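Local atomic coordinates of molybdopterin biosynthesis moeA protein (Pyrococcus horikoshii, PDB entry 1WU2), a protein that probably takes part in molybdenum cofactor biosynthesis, acting, as in other MoeA proteins, in the insertion of molybdenum into molybdopterin. Residues 345-350 with 370-375; 374-379 with 391-396. All coordinates share one frame; numbering follows the deposited sequence.

Contact 1 (345-350 with 370-375); sequences FIKIYY and LASNAY
Ile348 of strand 343-351 faces both Asn373 and Ala374 at the start of strand 374-378, a classic beta bulge that opens an antiparallel strand pair in the beta domain at the C-terminal end of MoeA (domain IV). Asn373 N gives a hydrogen bond to Ile348 O (2.7 Å), and Ile348 N returns one to Ala374 O at 3.1 Å.

The side chain of Asn373 extends the pairing beyond the bulge. Its ND2 donates to Tyr350 O over 2.9 Å, a bent bond (136° at the hydrogen) with the acceptor close to the amide plane. The same ND2 lies over one face of the Tyr349 ring, offset toward its rim and 3.6 Å from Tyr349 CE2, with the amide and ring planes 7° apart. A water accepts from ND2 and is also hydrogen-bonded, at longer range, to Tyr349 OH.

At the other end, Phe345 and Tyr375 form an offset stack, ring centroids 4.6 Å apart and planes inclined by 28°. Phe345 CE2 lies over the rim of the tyrosine ring, and Tyr375 CB in turn makes a CH-pi contact with the Phe345 face. Helix 300-319 packs Ala305 and Leu309 on Phe345 and Asn308 on Tyr375, and Lys312 NZ is hydrogen-bonded to Tyr375 OH. Between the two ends, Ser372 CB packs on Lys347 CB.

Two partners thus engage the Asn373 amide nitrogen, Tyr350 O and the water, which would fix the rotation of the amide and keep its plane nearly parallel to the tyrosine ring where the chain leaves helix 367-371 and enters the sheet.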
loop_
_atom_site.group_PDB
_atom_site.type_symbol
_atom_site.label_atom_id
_atom_site.label_comp_id
_atom_site.label_asym_id
_atom_site.label_seq_id
_atom_site.Cartn_x
_atom_site.Cartn_y
_atom_site.Cartn_z
ATOM N N PHE A 345 -14.685 -10.940 -11.793
ATOM C CA PHE A 345 -13.525 -10.576 -10.990
ATOM C C PHE A 345 -12.373 -11.439 -11.493
ATOM O O PHE A 345 -12.346 -12.648 -11.264
ATOM C CB PHE A 345 -13.809 -10.834 -9.507
ATOM C CG PHE A 345 -12.713 -10.381 -8.578
ATOM C CD1 PHE A 345 -11.718 -11.263 -8.175
ATOM C CD2 PHE A 345 -12.698 -9.084 -8.078
ATOM C CE1 PHE A 345 -10.713 -10.857 -7.299
ATOM C CE2 PHE A 345 -11.698 -8.669 -7.205
ATOM C CZ PHE A 345 -10.700 -9.557 -6.819
ATOM N N ILE A 346 -11.433 -10.812 -12.191
ATOM C CA ILE A 346 -10.347 -11.518 -12.859
ATOM C C ILE A 346 -9.030 -11.189 -12.190
ATOM O O ILE A 346 -8.660 -10.025 -12.091
ATOM C CB ILE A 346 -10.280 -11.114 -14.353
ATOM C CG1 ILE A 346 -11.600 -11.432 -15.064
ATOM C CG2 ILE A 346 -9.103 -11.802 -15.047
ATOM C CD1 ILE A 346 -12.022 -12.893 -14.993
ATOM N N LYS A 347 -8.319 -12.219 -11.748
ATOM C CA LYS A 347 -7.034 -12.041 -11.081
ATOM C C LYS A 347 -5.941 -11.795 -12.118
ATOM O O LYS A 347 -5.851 -12.502 -13.116
ATOM C CB LYS A 347 -6.708 -13.262 -10.218
ATOM C CG LYS A 347 -7.693 -13.472 -9.066
ATOM C CD LYS A 347 -7.707 -14.917 -8.568
ATOM C CE LYS A 347 -8.549 -15.828 -9.462
ATOM N NZ LYS A 347 -10.007 -15.480 -9.451
ATOM N N ILE A 348 -5.121 -10.777 -11.860
ATOM C CA ILE A 348 -4.089 -10.309 -12.780
ATOM C C ILE A 348 -2.739 -10.256 -12.074
ATOM O O ILE A 348 -2.669 -9.829 -10.933
ATOM C CB ILE A 348 -4.446 -8.876 -13.247
ATOM C CG1 ILE A 348 -5.778 -8.852 -14.011
ATOM C CG2 ILE A 348 -3.305 -8.263 -14.071
ATOM C CD1 ILE A 348 -5.786 -9.637 -15.301
ATOM N N TYR A 349 -1.669 -10.676 -12.745
ATOM C CA TYR A 349 -0.322 -10.310 -12.313
ATOM C C TYR A 349 0.192 -9.200 -13.214
ATOM O O TYR A 349 0.457 -9.421 -14.395
ATOM C CB TYR A 349 0.661 -11.481 -12.313
ATOM C CG TYR A 349 1.958 -11.123 -11.608
ATOM C CD1 TYR A 349 3.090 -10.742 -12.327
ATOM C CD2 TYR A 349 2.034 -11.128 -10.221
ATOM C CE1 TYR A 349 4.270 -10.394 -11.676
ATOM C CE2 TYR A 349 3.204 -10.785 -9.562
ATOM C CZ TYR A 349 4.318 -10.420 -10.290
ATOM O OH TYR A 349 5.474 -10.082 -9.621
ATOM N N TYR A 350 0.320 -8.010 -12.639
ATOM C CA TYR A 350 0.799 -6.837 -13.348
ATOM C C TYR A 350 2.304 -6.659 -13.151
ATOM O O TYR A 350 2.777 -6.562 -12.016
ATOM C CB TYR A 350 0.071 -5.586 -12.847
ATOM C CG TYR A 350 0.646 -4.312 -13.409
ATOM C CD1 TYR A 350 0.306 -3.876 -14.686
ATOM C CD2 TYR A 350 1.556 -3.558 -12.676
ATOM C CE1 TYR A 350 0.847 -2.713 -15.212
ATOM C CE2 TYR A 350 2.104 -2.399 -13.193
ATOM C CZ TYR A 350 1.744 -1.980 -14.460
ATOM O OH TYR A 350 2.291 -0.829 -14.971
ATOM N N LEU A 370 -2.250 -16.105 -4.542
ATOM C CA LEU A 370 -0.829 -15.885 -4.271
ATOM C C LEU A 370 -0.077 -15.378 -5.506
ATOM O O LEU A 370 0.801 -14.520 -5.396
ATOM C CB LEU A 370 -0.167 -17.172 -3.757
ATOM C CG LEU A 370 -0.073 -17.354 -2.239
ATOM C CD1 LEU A 370 -1.403 -17.073 -1.557
ATOM C CD2 LEU A 370 0.410 -18.760 -1.914
ATOM N N ALA A 371 -0.431 -15.906 -6.674
ATOM C CA ALA A 371 0.270 -15.589 -7.917
ATOM C C ALA A 371 -0.208 -14.284 -8.554
ATOM O O ALA A 371 0.368 -13.839 -9.549
ATOM C CB ALA A 371 0.120 -16.744 -8.913
ATOM N N SER A 372 -1.249 -13.676 -7.984
ATOM C CA SER A 372 -1.844 -12.462 -8.542
ATOM C C SER A 372 -1.443 -11.200 -7.779
ATOM O O SER A 372 -1.080 -11.249 -6.605
ATOM C CB SER A 372 -3.371 -12.578 -8.583
ATOM O OG SER A 372 -3.910 -12.804 -7.295
ATOM N N ASN A 373 -1.545 -10.077 -8.482
ATOM C CA ASN A 373 -1.063 -8.769 -8.053
ATOM C C ASN A 373 -2.164 -7.720 -7.990
ATOM O O ASN A 373 -1.965 -6.624 -7.470
ATOM C CB ASN A 373 -0.058 -8.269 -9.101
ATOM C CG ASN A 373 1.180 -7.708 -8.495
ATOM O OD1 ASN A 373 1.302 -7.620 -7.272
ATOM N ND2 ASN A 373 2.128 -7.328 -9.343
ATOM N N ALA A 374 -3.309 -8.049 -8.561
ATOM C CA ALA A 374 -4.279 -7.044 -8.956
ATOM C C ALA A 374 -5.548 -7.728 -9.417
ATOM O O ALA A 374 -5.626 -8.954 -9.433
ATOM C CB ALA A 374 -3.705 -6.186 -10.091
ATOM N N TYR A 375 -6.544 -6.937 -9.788
ATOM C CA TYR A 375 -7.728 -7.484 -10.420
ATOM C C TYR A 375 -8.317 -6.562 -11.474
ATOM O O TYR A 375 -8.135 -5.349 -11.446
ATOM C CB TYR A 375 -8.779 -7.886 -9.379
ATOM C CG TYR A 375 -9.351 -6.770 -8.532
ATOM C CD1 TYR A 375 -10.540 -6.135 -8.892
ATOM C CD2 TYR A 375 -8.737 -6.384 -7.347
ATOM C CE1 TYR A 375 -11.089 -5.132 -8.102
ATOM C CE2 TYR A 375 -9.277 -5.379 -6.548
ATOM C CZ TYR A 375 -10.452 -4.759 -6.931
ATOM O OH TYR A 375 -10.989 -3.765 -6.149
HETATM O O HOH W 1 4.302 -7.654 -7.786
#

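Contact 2 (374-379 with 391-396)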
loop_
_atom_site.group_PDB
_atom_site.type_symbol
_atom_site.label_atom_id
_atom_site.label_comp_id
_atom_site.label_asym_id
_atom_site.label_seq_id
_atom_site.Cartn_x
_atom_site.Cartn_y
_atom_site.Cartn_z
ATOM N N ALA A 374 -3.309 -8.049 -8.561
ATOM C CA ALA A 374 -4.279 -7.044 -8.956
ATOM C C ALA A 374 -5.548 -7.728 -9.417
ATOM O O ALA A 374 -5.626 -8.954 -9.433
ATOM C CB ALA A 374 -3.705 -6.186 -10.091
ATOM N N TYR A 375 -6.544 -6.937 -9.788
ATOM C CA TYR A 375 -7.728 -7.484 -10.420
ATOM C C TYR A 375 -8.317 -6.562 -11.474
ATOM O O TYR A 375 -8.135 -5.349 -11.446
ATOM C CB TYR A 375 -8.779 -7.886 -9.379
ATOM C CG TYR A 375 -9.351 -6.770 -8.532
ATOM C CD1 TYR A 375 -10.540 -6.135 -8.892
ATOM C CD2 TYR A 375 -8.737 -6.384 -7.347
ATOM C CE1 TYR A 375 -11.089 -5.132 -8.102
ATOM C CE2 TYR A 375 -9.277 -5.379 -6.548
ATOM C CZ TYR A 375 -10.452 -4.759 -6.931
ATOM O OH TYR A 375 -10.989 -3.765 -6.149
ATOM N N LEU A 376 -9.014 -7.183 -12.413
ATOM C CA LEU A 376 -9.709 -6.506 -13.486
ATOM C C LEU A 376 -11.192 -6.812 -13.340
ATOM O O LEU A 376 -11.569 -7.938 -13.039
ATOM C CB LEU A 376 -9.190 -7.019 -14.832
ATOM C CG LEU A 376 -10.042 -6.744 -16.071
ATOM C CD1 LEU A 376 -10.075 -5.262 -16.366
ATOM C CD2 LEU A 376 -9.499 -7.518 -17.251
ATOM N N GLU A 377 -12.031 -5.812 -13.564
ATOM C CA GLU A 377 -13.472 -5.993 -13.515
ATOM C C GLU A 377 -14.047 -5.864 -14.920
ATOM O O GLU A 377 -13.790 -4.881 -15.613
ATOM C CB GLU A 377 -14.103 -4.966 -12.585
ATOM C CG GLU A 377 -13.756 -5.179 -11.119
ATOM C CD GLU A 377 -13.978 -3.934 -10.288
ATOM O OE1 GLU A 377 -15.143 -3.649 -9.930
ATOM O OE2 GLU A 377 -12.987 -3.231 -10.004
ATOM N N ILE A 378 -14.811 -6.872 -15.331
ATOM C CA ILE A 378 -15.480 -6.885 -16.624
ATOM C C ILE A 378 -16.986 -6.814 -16.376
ATOM O O ILE A 378 -17.557 -7.752 -15.823
ATOM C CB ILE A 378 -15.116 -8.167 -17.404
ATOM C CG1 ILE A 378 -13.592 -8.320 -17.494
ATOM C CG2 ILE A 378 -15.745 -8.142 -18.799
ATOM C CD1 ILE A 378 -13.126 -9.648 -18.061
ATOM N N PRO A 379 -17.632 -5.709 -16.759
ATOM C CA PRO A 379 -19.088 -5.576 -16.600
ATOM C C PRO A 379 -19.905 -6.655 -17.318
ATOM O O PRO A 379 -19.387 -7.410 -18.147
ATOM C CB PRO A 379 -19.390 -4.199 -17.201
ATOM C CG PRO A 379 -18.102 -3.465 -17.174
ATOM C CD PRO A 379 -17.032 -4.495 -17.343
ATOM N N VAL A 391 -6.524 -2.077 -20.595
ATOM C CA VAL A 391 -7.497 -2.291 -19.531
ATOM C C VAL A 391 -7.078 -1.563 -18.259
ATOM O O VAL A 391 -5.900 -1.261 -18.061
ATOM C CB VAL A 391 -7.674 -3.796 -19.216
ATOM C CG1 VAL A 391 -8.248 -4.525 -20.420
ATOM C CG2 VAL A 391 -6.351 -4.434 -18.779
ATOM N N TRP A 392 -8.063 -1.285 -17.410
ATOM C CA TRP A 392 -7.842 -0.667 -16.113
ATOM C C TRP A 392 -7.944 -1.736 -15.037
ATOM O O TRP A 392 -8.899 -2.514 -15.013
ATOM C CB TRP A 392 -8.865 0.445 -15.876
ATOM C CG TRP A 392 -8.758 1.517 -16.902
ATOM C CD1 TRP A 392 -9.405 1.573 -18.102
ATOM C CD2 TRP A 392 -7.920 2.673 -16.845
ATOM N NE1 TRP A 392 -9.033 2.703 -18.790
ATOM C CE2 TRP A 392 -8.121 3.398 -18.040
ATOM C CE3 TRP A 392 -7.020 3.180 -15.900
ATOM C CZ2 TRP A 392 -7.457 4.595 -18.313
ATOM C CZ3 TRP A 392 -6.361 4.368 -16.170
ATOM C CH2 TRP A 392 -6.583 5.063 -17.367
ATOM N N ILE A 393 -6.944 -1.780 -14.163
ATOM C CA ILE A 393 -6.877 -2.774 -13.102
ATOM C C ILE A 393 -6.665 -2.093 -11.756
ATOM O O ILE A 393 -6.225 -0.949 -11.695
ATOM C CB ILE A 393 -5.750 -3.804 -13.389
ATOM C CG1 ILE A 393 -4.370 -3.135 -13.383
ATOM C CG2 ILE A 393 -6.002 -4.494 -14.719
ATOM C CD1 ILE A 393 -3.219 -4.107 -13.516
ATOM N N THR A 394 -6.994 -2.806 -10.685
ATOM C CA THR A 394 -6.834 -2.302 -9.329
ATOM C C THR A 394 -5.749 -3.112 -8.635
ATOM O O THR A 394 -5.824 -4.337 -8.587
ATOM C CB THR A 394 -8.160 -2.418 -8.561
ATOM O OG1 THR A 394 -9.179 -1.674 -9.239
ATOM C CG2 THR A 394 -8.069 -1.750 -7.187
ATOM N N LEU A 395 -4.738 -2.431 -8.109
ATOM C CA LEU A 395 -3.674 -3.098 -7.366
ATOM C C LEU A 395 -4.188 -3.620 -6.029
ATOM O O LEU A 395 -5.071 -3.021 -5.412
ATOM C CB LEU A 395 -2.498 -2.146 -7.129
ATOM C CG LEU A 395 -1.816 -1.577 -8.378
ATOM C CD1 LEU A 395 -0.575 -0.805 -7.979
ATOM C CD2 LEU A 395 -1.467 -2.668 -9.384
ATOM N N TYR A 396 -3.644 -4.752 -5.601
ATOM C CA TYR A 396 -3.947 -5.297 -4.288
ATOM C C TYR A 396 -3.400 -4.341 -3.246
ATOM O O TYR A 396 -4.160 -3.782 -2.446
ATOM C CB TYR A 396 -3.319 -6.682 -4.116
ATOM C CG TYR A 396 -3.990 -7.813 -4.882
ATOM C CD1 TYR A 396 -5.198 -7.632 -5.557
ATOM C CD2 TYR A 396 -3.408 -9.076 -4.920
ATOM C CE1 TYR A 396 -5.800 -8.681 -6.246
ATOM C CE2 TYR A 396 -4.006 -10.128 -5.601
ATOM C CZ TYR A 396 -5.199 -9.925 -6.262
ATOM O OH TYR A 396 -5.797 -10.960 -6.944
ATOM O OXT TYR A 396 -2.194 -4.104 -3.224
HETATM O O HOH W 2 -10.588 -3.031 -11.026
HETATM O O HOH W 3 -11.082 -2.959 -13.575
#
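Tyr375 and Thr394 lie side by side and point the same way from a hydrogen-bonded antiparallel pair, with the threonine placed over one face of the tyrosine ring. Thr394 CB approaches the ring as a CH-pi donor, 3.9 Å from the centroid and 20° off the normal, while Thr394 CG2 lies against Tyr375 CZ and OH, the hydroxyl being hydrogen-bonded to Lys312. The backbones of the pair are joined in both directions: Tyr375 N binds Thr394 O at 3.0 Å, and Thr394 N binds Tyr375 O at 2.9 Å.

The C-terminal Tyr396 packs one face of its ring against the backbone at Ala374, whose N lies above the ring centre. CE1 at the rim of this ring lies near the plane of the Tyr375 ring, 3.9 Å from Tyr375 CD2, and the two side chains cross at a slant.

On the face opposite Tyr375 and Thr394, Ala374, Leu376 and Ile393 make an aliphatic contact. Ala374 CB touches Ile393 CD1 at 4.0 Å, Leu376 CB meets Ile393 CG2, and Leu376 CD1 reaches Val391 CB, the side chains of Leu376 and Val391 crossing at about a right angle. One water donates to Glu377 OE2 (2.6 Å) and is hydrogen-bonded to Thr394 OG1, while Glu377 OE1 is bonded to Tyr343 OH; farther along, a second water bridges Glu377 N and Trp392 O.

Strand 374-378 lies between strands 343-351 and 390-395 in the sheet, and strand 390-395 pairs on its far side with strand 327-332. Tyr396 meets Phe304 of helix 300-319 edge-to-face, Tyr385 of strand 384-385 packs on Leu376 and Val391, and Leu395 touches Val326 of the second subunit.

How the contacts relate
From strand 343-351 the chain turns back through strand 354-357 and helix 367-371, and contact 1 closes this loop of 19 residues. It then runs on along strand 374-378, and after strand 384-385 contact 2 closes a second, shorter loop. The loops follow one another, neither enclosing the other, and share Ala374 and Tyr375. Strand 374-378 is therefore the middle member of three neighbouring strands. Tyr350 CB packs on Ile393 CD1 across the outer strands, and Tyr396 OH lies 2.7 Å from Ser372 OG, just before the middle one, a probable hydrogen bond. Together the contacts tie the C terminus into the domain IV sheet, and both reach the second subunit.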